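PDB 3DJB: hydrolase, HD family from Bacillus thuringiensis serovar konkukian, which probably acts as a metal-dependent hydrolase of the HD superfamily, holding a magnesium ion within an all-helical fold. Local coordinates for residues I11-H16 against A55-V60; R32-A37 against I50-A55; I38-Q43 against T186-Q191; R134-G139 against P168-F173. The protein carries 3 engineered substitutions. One frame throughout, in Å; residues are numbered along the deposited sequence.

Contacts 1, 2 and 3 form a row of neighbours. The centres of contacts 1 and 2 are about 10 Å apart; the two share A55 and touch through L56 and H34. The centres of contacts 2 and 3, which share helix 27-41, are about 12 Å apart. Along the chain, both segments of contact 2 fall between 11-16 and the end of 55-60, whereas contact 3 alternates with both. Together they join helices 3-17, 27-41 and 48-55 and the magnesium-site residues H58 and D59 to the start of helix 187-211. Contact 4, in sequence between the segments of contact 3, is centred about 27 Å from each other contact, yet R134 comes close to R32 of contact 2, and the second subunit reaches both.

Contact 1 of 4, residues I11-H16 against A55-V60; sequences ITFVKH and ALLHDV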
# COMPACT_ATOMS: atom_id res chain seq x y z
N ILE A 11 -12.58 22.87 -16.19
CA ILE A 11 -12.67 21.56 -15.53
C ILE A 11 -13.15 20.57 -16.57
O ILE A 11 -12.97 19.35 -16.44
CB ILE A 11 -13.71 21.54 -14.39
CG1 ILE A 11 -13.20 22.35 -13.21
CG2 ILE A 11 -14.02 20.10 -13.95
CD1 ILE A 11 -14.16 22.43 -12.06
N THR A 12 -13.80 21.10 -17.59
CA THR A 12 -14.28 20.25 -18.64
C THR A 12 -13.17 20.14 -19.66
O THR A 12 -12.99 19.09 -20.26
CB THR A 12 -15.54 20.85 -19.27
OG1 THR A 12 -16.57 20.96 -18.27
CG2 THR A 12 -16.03 19.96 -20.41
N PHE A 13 -12.40 21.21 -19.82
CA PHE A 13 -11.30 21.20 -20.79
C PHE A 13 -10.26 20.11 -20.50
O PHE A 13 -9.78 19.44 -21.41
CB PHE A 13 -10.62 22.57 -20.81
CG PHE A 13 -9.42 22.64 -21.72
CD1 PHE A 13 -8.13 22.71 -21.19
CD2 PHE A 13 -9.58 22.65 -23.11
CE1 PHE A 13 -7.01 22.80 -22.02
CE2 PHE A 13 -8.46 22.74 -23.95
CZ PHE A 13 -7.18 22.82 -23.40
N VAL A 14 -9.93 19.94 -19.22
CA VAL A 14 -8.96 18.94 -18.82
C VAL A 14 -9.64 17.58 -18.80
O VAL A 14 -9.10 16.61 -19.31
CB VAL A 14 -8.39 19.26 -17.43
CG1 VAL A 14 -7.42 18.18 -17.00
CG2 VAL A 14 -7.70 20.61 -17.47
N LYS A 15 -10.84 17.52 -18.24
CA LYS A 15 -11.58 16.26 -18.17
C LYS A 15 -11.71 15.59 -19.53
O LYS A 15 -11.75 14.36 -19.63
CB LYS A 15 -12.97 16.50 -17.57
CG LYS A 15 -12.98 16.51 -16.04
CD LYS A 15 -12.66 15.14 -15.48
CE LYS A 15 -13.71 14.70 -14.47
NZ LYS A 15 -13.58 13.27 -14.04
N HIS A 16 -11.76 16.40 -20.58
CA HIS A 16 -11.90 15.90 -21.94
C HIS A 16 -10.57 15.48 -22.56
O HIS A 16 -10.39 14.33 -22.95
CB HIS A 16 -12.56 16.97 -22.82
CG HIS A 16 -13.91 16.56 -23.35
ND1 HIS A 16 -15.00 16.36 -22.52
CD2 HIS A 16 -14.33 16.30 -24.60
CE1 HIS A 16 -16.03 15.99 -23.25
NE2 HIS A 16 -15.66 15.94 -24.52
N ALA A 55 -3.37 25.22 -10.95
CA ALA A 55 -3.38 23.84 -10.46
C ALA A 55 -4.11 22.91 -11.41
O ALA A 55 -3.76 21.75 -11.53
CB ALA A 55 -4.02 23.79 -9.10
N LEU A 56 -5.14 23.44 -12.07
CA LEU A 56 -5.96 22.68 -12.99
C LEU A 56 -5.36 22.42 -14.36
O LEU A 56 -5.88 21.60 -15.11
CB LEU A 56 -7.29 23.41 -13.19
CG LEU A 56 -8.57 22.89 -12.51
CD1 LEU A 56 -9.15 23.96 -11.59
CD2 LEU A 56 -9.57 22.52 -13.60
N LEU A 57 -4.27 23.10 -14.71
CA LEU A 57 -3.67 22.91 -16.03
C LEU A 57 -2.17 22.59 -16.05
O LEU A 57 -1.58 22.47 -17.14
CB LEU A 57 -3.97 24.14 -16.91
CG LEU A 57 -5.43 24.46 -17.28
CD1 LEU A 57 -5.53 25.85 -17.89
CD2 LEU A 57 -5.97 23.43 -18.26
N HIS A 58 -1.56 22.43 -14.87
CA HIS A 58 -0.12 22.11 -14.76
C HIS A 58 0.19 20.78 -15.41
O HIS A 58 1.28 20.55 -15.93
CB HIS A 58 0.34 22.10 -13.27
CG HIS A 58 -0.19 20.96 -12.45
ND1 HIS A 58 -1.54 20.66 -12.33
CD2 HIS A 58 0.45 20.07 -11.64
CE1 HIS A 58 -1.70 19.65 -11.49
NE2 HIS A 58 -0.51 19.28 -11.06
N ASP A 59 -0.81 19.90 -15.37
CA ASP A 59 -0.68 18.58 -15.92
C ASP A 59 -0.91 18.51 -17.42
O ASP A 59 -0.39 17.61 -18.08
CB ASP A 59 -1.65 17.65 -15.20
CG ASP A 59 -1.01 16.94 -14.03
OD1 ASP A 59 -0.23 17.57 -13.29
OD2 ASP A 59 -1.29 15.74 -13.85
N VAL A 60 -1.67 19.45 -17.97
CA VAL A 60 -1.96 19.43 -19.40
C VAL A 60 -0.77 19.86 -20.26
O VAL A 60 -0.75 19.63 -21.47
CB VAL A 60 -3.17 20.31 -19.70
CG1 VAL A 60 -3.45 20.36 -21.18
CG2 VAL A 60 -4.36 19.73 -18.97
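The carbonyl oxygen of L56 faces V14, whose CG2 lies 3.1 Å from it, but what holds the two segments together is apolar. The one polar bond to note nearby leaves the contact: H58 NE2 makes a weak hydrogen bond to D122 OD1. V14 CG2 also meets L57 CD2 at 3.4 Å and V60 CG2 at 3.8 Å. A branched valine suits this place because CG1, anti to the backbone N (chi1 178°), reaches V60 CG2 as well, so both methyls are used. F13 is placed beside it: CD1, on the rim of the ring, meets L57 CD2 at 3.7 Å, with the methyl near the ring plane and the two side chains crossing at about a right angle. Three residues before V14, I11 CG1 rests on L56 CD2 at 3.7 Å. Around this layer, F13 stacks on W79, and L57 is further enclosed by V76 and L80 of helix 73-82. The chemistry is divided along the sequence: apolar side chains, L56, L57 and V60, fasten residues 55-60 to helix 3-17, while H58 and D59, which make no apolar contact here, belong to the magnesium site with H29 and D122.

Contact 2 of 4, residues R32-A37 against I50-A55; sequences RVHKMA and IIEMAA. Engineered in segment 32-37: M36 (natural residue Leu).
A37 and A55 meet methyl to methyl, their CB atoms 4.2 Å apart, at the heart of a nearly antiparallel helix pair. A37 CB also takes I51 CG2 at 3.7 Å, and A55 CB lies 4.2 Å from H34 CA, resting on the backbone of the opposite helix. Alanines fit here because a single methyl is enough to fill the interface where the segment axes come within 9.1 Å, inclined at 168°. Beside this apolar strip are two larger groups, H34 and E52. CG of H34 is anti to the backbone N (chi1 167°); the far end of the ring comes nearer to E52, and the two side chains cross obliquely. In the second shell, R48 forms a salt bridge with E52 OE2, I7 of helix 3-17 packs on both H34 and E52, and L117 and V118 of helix 113-123 pack on I51. R32 bridges to D125 on another side of helix 27-41, near E210 of the second subunit. Both helices belong to the HD domain, and the A55 side chain is about 5 Å from that of H58 and about 8 Å from the magnesium ion, which puts this hydrocarbon seam close to the metal site. At its edge, R48 could favour the ionised form of the buried E52.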
# COMPACT_ATOMS: atom_id res chain seq x y z
N ARG A 32 -7.80 16.38 -6.62
CA ARG A 32 -7.24 16.29 -5.28
C ARG A 32 -6.25 17.42 -5.01
O ARG A 32 -6.18 17.94 -3.90
CB ARG A 32 -6.54 14.96 -5.12
CG ARG A 32 -6.90 14.25 -3.87
CD ARG A 32 -6.00 13.05 -3.71
NE ARG A 32 -6.25 12.03 -4.71
CZ ARG A 32 -5.49 11.80 -5.78
NH1 ARG A 32 -5.82 10.82 -6.62
NH2 ARG A 32 -4.40 12.53 -6.01
N VAL A 33 -5.48 17.80 -6.02
CA VAL A 33 -4.50 18.88 -5.89
C VAL A 33 -5.25 20.22 -5.90
O VAL A 33 -5.00 21.09 -5.07
CB VAL A 33 -3.46 18.88 -7.06
CG1 VAL A 33 -2.48 20.03 -6.91
CG2 VAL A 33 -2.70 17.56 -7.08
N HIS A 34 -6.16 20.37 -6.87
CA HIS A 34 -6.98 21.57 -7.02
C HIS A 34 -7.77 21.88 -5.74
O HIS A 34 -7.62 22.95 -5.14
CB HIS A 34 -7.94 21.42 -8.21
CG HIS A 34 -9.01 22.47 -8.26
ND1 HIS A 34 -8.76 23.80 -8.02
CD2 HIS A 34 -10.34 22.38 -8.52
CE1 HIS A 34 -9.88 24.49 -8.13
NE2 HIS A 34 -10.86 23.65 -8.43
N LYS A 35 -8.62 20.94 -5.31
CA LYS A 35 -9.39 21.17 -4.10
C LYS A 35 -8.44 21.51 -2.96
O LYS A 35 -8.77 22.27 -2.05
CB LYS A 35 -10.22 19.93 -3.76
CG LYS A 35 -11.21 19.54 -4.83
CD LYS A 35 -12.00 18.32 -4.41
CE LYS A 35 -13.08 18.63 -3.38
NZ LYS A 35 -14.38 18.96 -4.03
N MSE A 36 -7.24 20.96 -3.03
CA MSE A 36 -6.22 21.17 -2.01
C MSE A 36 -5.59 22.57 -2.11
O MSE A 36 -5.23 23.18 -1.10
CB MSE A 36 -5.15 20.08 -2.14
CG MSE A 36 -4.22 19.93 -0.96
SE MSE A 36 -3.76 18.08 -0.60
CE MSE A 36 -3.73 17.35 -2.42
N ALA A 37 -5.46 23.07 -3.34
CA ALA A 37 -4.89 24.40 -3.58
C ALA A 37 -5.87 25.43 -3.07
O ALA A 37 -5.48 26.53 -2.67
CB ALA A 37 -4.63 24.60 -5.06
N ILE A 50 -6.34 32.49 -10.13
CA ILE A 50 -5.07 32.12 -10.72
C ILE A 50 -4.67 30.77 -10.14
O ILE A 50 -4.45 29.83 -10.89
CB ILE A 50 -3.95 33.18 -10.46
CG1 ILE A 50 -4.09 34.34 -11.44
CG2 ILE A 50 -2.58 32.56 -10.68
CD1 ILE A 50 -3.14 35.48 -11.18
N ILE A 51 -4.61 30.68 -8.82
CA ILE A 51 -4.23 29.43 -8.18
C ILE A 51 -5.00 28.25 -8.78
O ILE A 51 -4.39 27.26 -9.21
CB ILE A 51 -4.47 29.48 -6.66
CG1 ILE A 51 -3.52 30.49 -6.03
CG2 ILE A 51 -4.22 28.12 -6.04
CD1 ILE A 51 -3.74 30.72 -4.55
N GLU A 52 -6.33 28.36 -8.85
CA GLU A 52 -7.16 27.30 -9.40
C GLU A 52 -6.86 27.01 -10.86
O GLU A 52 -6.56 25.87 -11.23
CB GLU A 52 -8.63 27.65 -9.28
CG GLU A 52 -9.12 27.73 -7.88
CD GLU A 52 -10.62 27.80 -7.82
OE1 GLU A 52 -11.28 26.84 -8.26
OE2 GLU A 52 -11.15 28.82 -7.32
N MSE A 53 -6.94 28.03 -11.70
CA MSE A 53 -6.66 27.84 -13.11
C MSE A 53 -5.30 27.19 -13.31
O MSE A 53 -5.11 26.38 -14.23
CB MSE A 53 -6.69 29.17 -13.86
CG MSE A 53 -8.08 29.70 -14.07
SE MSE A 53 -9.17 28.42 -15.03
CE MSE A 53 -8.53 28.76 -16.82
N ALA A 54 -4.35 27.54 -12.45
CA ALA A 54 -3.01 26.98 -12.58
C ALA A 54 -2.99 25.52 -12.19
O ALA A 54 -2.64 24.66 -13.01
CB ALA A 54 -2.02 27.77 -11.75
N ALA A 55 -3.37 25.22 -10.95
CA ALA A 55 -3.38 23.84 -10.46
C ALA A 55 -4.11 22.91 -11.41
O ALA A 55 -3.76 21.75 -11.53
CB ALA A 55 -4.02 23.79 -9.10

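Contact 3 of 4, residues I38-Q43 against T186-Q191; sequences ISLSEQ and TNAAKQ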
# COMPACT_ATOMS: atom_id res chain seq x y z
N ILE A 38 -7.16 25.08 -3.11
CA ILE A 38 -8.17 25.98 -2.60
C ILE A 38 -7.94 26.09 -1.10
O ILE A 38 -7.42 27.08 -0.61
CB ILE A 38 -9.60 25.44 -2.79
CG1 ILE A 38 -9.94 25.35 -4.27
CG2 ILE A 38 -10.58 26.35 -2.05
CD1 ILE A 38 -9.96 26.67 -4.97
N SER A 39 -8.32 25.04 -0.38
CA SER A 39 -8.18 25.02 1.06
C SER A 39 -6.89 25.65 1.57
O SER A 39 -6.86 26.22 2.66
CB SER A 39 -8.29 23.59 1.56
OG SER A 39 -9.56 23.07 1.22
N LEU A 40 -5.85 25.56 0.76
CA LEU A 40 -4.55 26.12 1.12
C LEU A 40 -4.56 27.67 0.99
O LEU A 40 -4.10 28.38 1.88
CB LEU A 40 -3.47 25.50 0.23
CG LEU A 40 -2.19 24.94 0.85
CD1 LEU A 40 -2.50 23.96 1.97
CD2 LEU A 40 -1.39 24.26 -0.25
N SER A 41 -5.10 28.18 -0.12
CA SER A 41 -5.16 29.63 -0.35
C SER A 41 -6.01 30.30 0.70
O SER A 41 -5.62 31.31 1.28
CB SER A 41 -5.74 29.95 -1.75
OG SER A 41 -7.16 30.05 -1.73
N GLU A 42 -7.19 29.73 0.93
CA GLU A 42 -8.13 30.25 1.91
C GLU A 42 -7.56 30.13 3.31
O GLU A 42 -8.27 29.99 4.29
CB GLU A 42 -9.48 29.54 1.82
CG GLU A 42 -9.57 28.19 2.50
CD GLU A 42 -10.78 27.40 2.03
OE1 GLU A 42 -11.17 26.43 2.71
OE2 GLU A 42 -11.33 27.75 0.96
N GLN A 43 -6.25 30.17 3.40
CA GLN A 43 -5.63 30.11 4.68
C GLN A 43 -4.28 30.74 4.57
O GLN A 43 -3.58 30.92 5.56
CB GLN A 43 -5.50 28.68 5.15
CG GLN A 43 -5.08 28.63 6.58
CD GLN A 43 -5.58 27.40 7.25
OE1 GLN A 43 -5.42 27.22 8.45
NE2 GLN A 43 -6.19 26.52 6.46
N THR A 186 4.32 27.44 1.87
CA THR A 186 3.45 28.12 2.83
C THR A 186 3.26 27.31 4.10
O THR A 186 3.64 26.14 4.18
CB THR A 186 2.02 28.40 2.30
OG1 THR A 186 1.21 27.26 2.55
CG2 THR A 186 2.02 28.69 0.82
N ASN A 187 2.63 27.94 5.09
CA ASN A 187 2.38 27.30 6.37
C ASN A 187 1.35 26.18 6.28
O ASN A 187 1.65 25.05 6.65
CB ASN A 187 1.91 28.33 7.40
CG ASN A 187 3.01 29.30 7.83
OD1 ASN A 187 2.77 30.21 8.61
ND2 ASN A 187 4.22 29.08 7.32
N ALA A 188 0.14 26.50 5.81
CA ALA A 188 -0.93 25.50 5.71
C ALA A 188 -0.43 24.19 5.09
O ALA A 188 -0.77 23.09 5.56
CB ALA A 188 -2.10 26.05 4.91
N ALA A 189 0.38 24.33 4.04
CA ALA A 189 0.97 23.18 3.34
C ALA A 189 1.92 22.47 4.29
O ALA A 189 1.87 21.25 4.42
CB ALA A 189 1.73 23.65 2.11
N LYS A 190 2.78 23.23 4.95
CA LYS A 190 3.71 22.64 5.90
C LYS A 190 2.95 21.91 7.00
O LYS A 190 3.31 20.80 7.38
CB LYS A 190 4.62 23.71 6.53
CG LYS A 190 5.77 24.18 5.65
CD LYS A 190 6.92 24.78 6.48
CE LYS A 190 7.33 23.89 7.67
NZ LYS A 190 7.82 22.49 7.36
N GLN A 191 1.89 22.53 7.50
CA GLN A 191 1.10 21.90 8.56
C GLN A 191 0.60 20.55 8.09
O GLN A 191 0.99 19.51 8.62
CB GLN A 191 -0.09 22.78 8.94
CG GLN A 191 -1.10 22.07 9.84
CD GLN A 191 -0.46 21.38 11.06
OE1 GLN A 191 0.14 20.30 10.94
NE2 GLN A 191 -0.59 22.00 12.23
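T186 opens the approach to L40, its OG1 standing 4.5 Å from L40 CG at the margin of the contact. Threonine suits this place because it is the N-cap of helix 187-211: OG1 accepts from A189 N, a weak capping bond of 3.4 Å but nearly straight at 169°. Its own backbone N is taken by the carboxylate of D120, so T186 is held through both its N and its OG1. A188 comes next in the interface and carries its centre. Its CB points at the neighbouring helix and receives L40 CD1 at 3.6 Å. Q43, which is exposed to solvent, has CG anti to the backbone N (chi1 -170°), and this places CG 4.3 Å from A188 CB. The backbone N of A188 bonds to E44 OE2. A189 follows, buried, and both branches of L40 reach it: CD1 sits 3.6 Å from A189 N and CD2 meets A189 CB at 4.0 Å. Leucine is well matched to this pair of alanines because its forked end touches both methyls, CD1 that of A188 and CD2 that of A189. L117 and D120 of helix 113-123 also touch L40. In this way the last turn of helix 27-41 and the residues just after it meet the first turn of helix 187-211. The first-turn N-H groups have no carbonyl of a preceding turn to bond to; T186 OG1 serves A189 N and E44 serves A188 N, while D120 holds the cap residue. The helix start would probably favour the ionised forms of D120 and E44, and L40 packs on the alanine methyls.

Contact 4 of 4, residues R134-G139 against P168-F173; sequences RTFAYG and PSLNHF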
# COMPACT_ATOMS: atom_id res chain seq x y z
N ARG A 134 0.12 4.38 -3.44
CA ARG A 134 0.72 4.61 -4.74
C ARG A 134 2.02 3.85 -4.87
O ARG A 134 2.33 3.29 -5.91
CB ARG A 134 0.97 6.09 -4.97
CG ARG A 134 1.28 6.42 -6.40
CD ARG A 134 1.29 7.93 -6.52
NE ARG A 134 0.02 8.47 -6.03
CZ ARG A 134 -0.09 9.48 -5.17
NH1 ARG A 134 0.99 10.08 -4.67
NH2 ARG A 134 -1.29 9.89 -4.80
N THR A 135 2.77 3.80 -3.77
CA THR A 135 4.06 3.12 -3.78
C THR A 135 3.99 1.61 -4.00
O THR A 135 4.39 1.11 -5.05
CB THR A 135 4.86 3.43 -2.49
OG1 THR A 135 4.55 4.76 -2.04
CG2 THR A 135 6.35 3.39 -2.79
N PHE A 136 3.51 0.86 -3.02
CA PHE A 136 3.42 -0.58 -3.20
C PHE A 136 2.75 -0.93 -4.51
O PHE A 136 3.08 -1.94 -5.15
CB PHE A 136 2.65 -1.17 -2.04
CG PHE A 136 3.32 -0.92 -0.74
CD1 PHE A 136 4.53 -1.52 -0.46
CD2 PHE A 136 2.74 -0.11 0.22
CE1 PHE A 136 5.15 -1.33 0.75
CE2 PHE A 136 3.36 0.09 1.43
CZ PHE A 136 4.57 -0.51 1.70
N ALA A 137 1.81 -0.07 -4.93
CA ALA A 137 1.07 -0.24 -6.18
C ALA A 137 2.04 -0.19 -7.35
O ALA A 137 2.12 -1.11 -8.15
CB ALA A 137 0.04 0.86 -6.32
N TYR A 138 2.76 0.93 -7.43
CA TYR A 138 3.74 1.11 -8.48
C TYR A 138 4.77 -0.02 -8.36
O TYR A 138 5.33 -0.49 -9.37
CB TYR A 138 4.41 2.47 -8.30
CG TYR A 138 5.67 2.64 -9.10
CD1 TYR A 138 5.65 2.56 -10.50
CD2 TYR A 138 6.89 2.88 -8.46
CE1 TYR A 138 6.81 2.71 -11.25
CE2 TYR A 138 8.06 3.03 -9.20
CZ TYR A 138 8.01 2.95 -10.60
OH TYR A 138 9.16 3.10 -11.34
N GLY A 139 5.01 -0.47 -7.13
CA GLY A 139 5.94 -1.55 -6.88
C GLY A 139 5.44 -2.83 -7.51
O GLY A 139 6.19 -3.54 -8.18
N PRO A 168 13.35 -2.39 -3.17
CA PRO A 168 11.98 -2.67 -2.72
C PRO A 168 11.14 -1.41 -2.55
O PRO A 168 11.67 -0.31 -2.42
CB PRO A 168 12.23 -3.39 -1.40
CG PRO A 168 13.35 -2.59 -0.85
CD PRO A 168 14.29 -2.47 -2.03
N SER A 169 9.82 -1.59 -2.53
CA SER A 169 8.89 -0.48 -2.40
C SER A 169 8.99 0.29 -1.10
O SER A 169 8.82 1.50 -1.09
CB SER A 169 7.45 -0.97 -2.55
OG SER A 169 7.27 -1.66 -3.77
N LEU A 170 9.25 -0.40 0.00
CA LEU A 170 9.33 0.28 1.28
C LEU A 170 10.47 1.27 1.34
O LEU A 170 10.36 2.31 1.99
CB LEU A 170 9.49 -0.71 2.43
CG LEU A 170 9.35 -0.05 3.80
CD1 LEU A 170 7.94 -0.22 4.27
CD2 LEU A 170 10.29 -0.68 4.78
N ASN A 171 11.57 0.95 0.67
CA ASN A 171 12.72 1.85 0.69
C ASN A 171 12.40 3.19 0.04
O ASN A 171 12.83 4.24 0.54
CB ASN A 171 13.92 1.17 0.00
CG ASN A 171 14.56 0.10 0.88
OD1 ASN A 171 15.22 -0.81 0.38
ND2 ASN A 171 14.38 0.21 2.20
N HIS A 172 11.65 3.16 -1.05
CA HIS A 172 11.27 4.39 -1.76
C HIS A 172 10.82 5.47 -0.77
O HIS A 172 10.99 6.66 -1.03
CB HIS A 172 10.16 4.08 -2.78
CG HIS A 172 9.70 5.28 -3.57
ND1 HIS A 172 9.14 6.39 -2.99
CD2 HIS A 172 9.68 5.51 -4.91
CE1 HIS A 172 8.80 7.26 -3.93
NE2 HIS A 172 9.12 6.74 -5.10
N PHE A 173 10.25 5.07 0.36
CA PHE A 173 9.79 6.05 1.32
C PHE A 173 10.94 6.94 1.78
O PHE A 173 10.93 8.15 1.55
CB PHE A 173 9.11 5.36 2.50
CG PHE A 173 7.81 4.70 2.12
CD1 PHE A 173 7.66 3.33 2.21
CD2 PHE A 173 6.75 5.45 1.62
CE1 PHE A 173 6.49 2.72 1.80
CE2 PHE A 173 5.57 4.85 1.21
CZ PHE A 173 5.45 3.48 1.29
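F136 and F173 each place CG anti to their own carbonyl carbon (chi1 -61° and -68°), on the side of the backbone N, and the ring ends then meet. They form an offset edge-to-face pair, the edge of F173 toward the face of F136, with centroids 5.6 Å apart and planes at 63°. The nearest atoms are F136 CZ and F173 CE1, at 3.8 Å. F136 CD1 meets S169 CB at 3.6 Å, and CZ, the atom that also meets F173, has L170 CD1 near the ring plane at 4.2 Å. T135 works on the flank of this pair. Its methyl CG2 lies over one face of F173 and also makes an off-centre CH-pi contact with the H172 ring, 4.3 Å from its centroid. Its hydroxyl OG1 comes within 3.4 Å of F173 CE2, yet the polar need of that oxygen is met within its own helix by G131 O. Threonine therefore gives a methyl to the aromatic rings and a hydroxyl to the backbone. At the end of the segment, G139 has no side chain, and S169 OG can lie 3.4 Å from its CA while bonding to L145 O. F203, M200 and I204 of helix 187-211 cover the phenylalanines, and A133 of the second subunit packs on F136. Both hydroxyls at this junction are thus satisfied by backbone carbonyls, and what joins helix 129-142 to the start of helix 171-176 is aromatic and aliphatic packing, continued by F136 into the dimer interface.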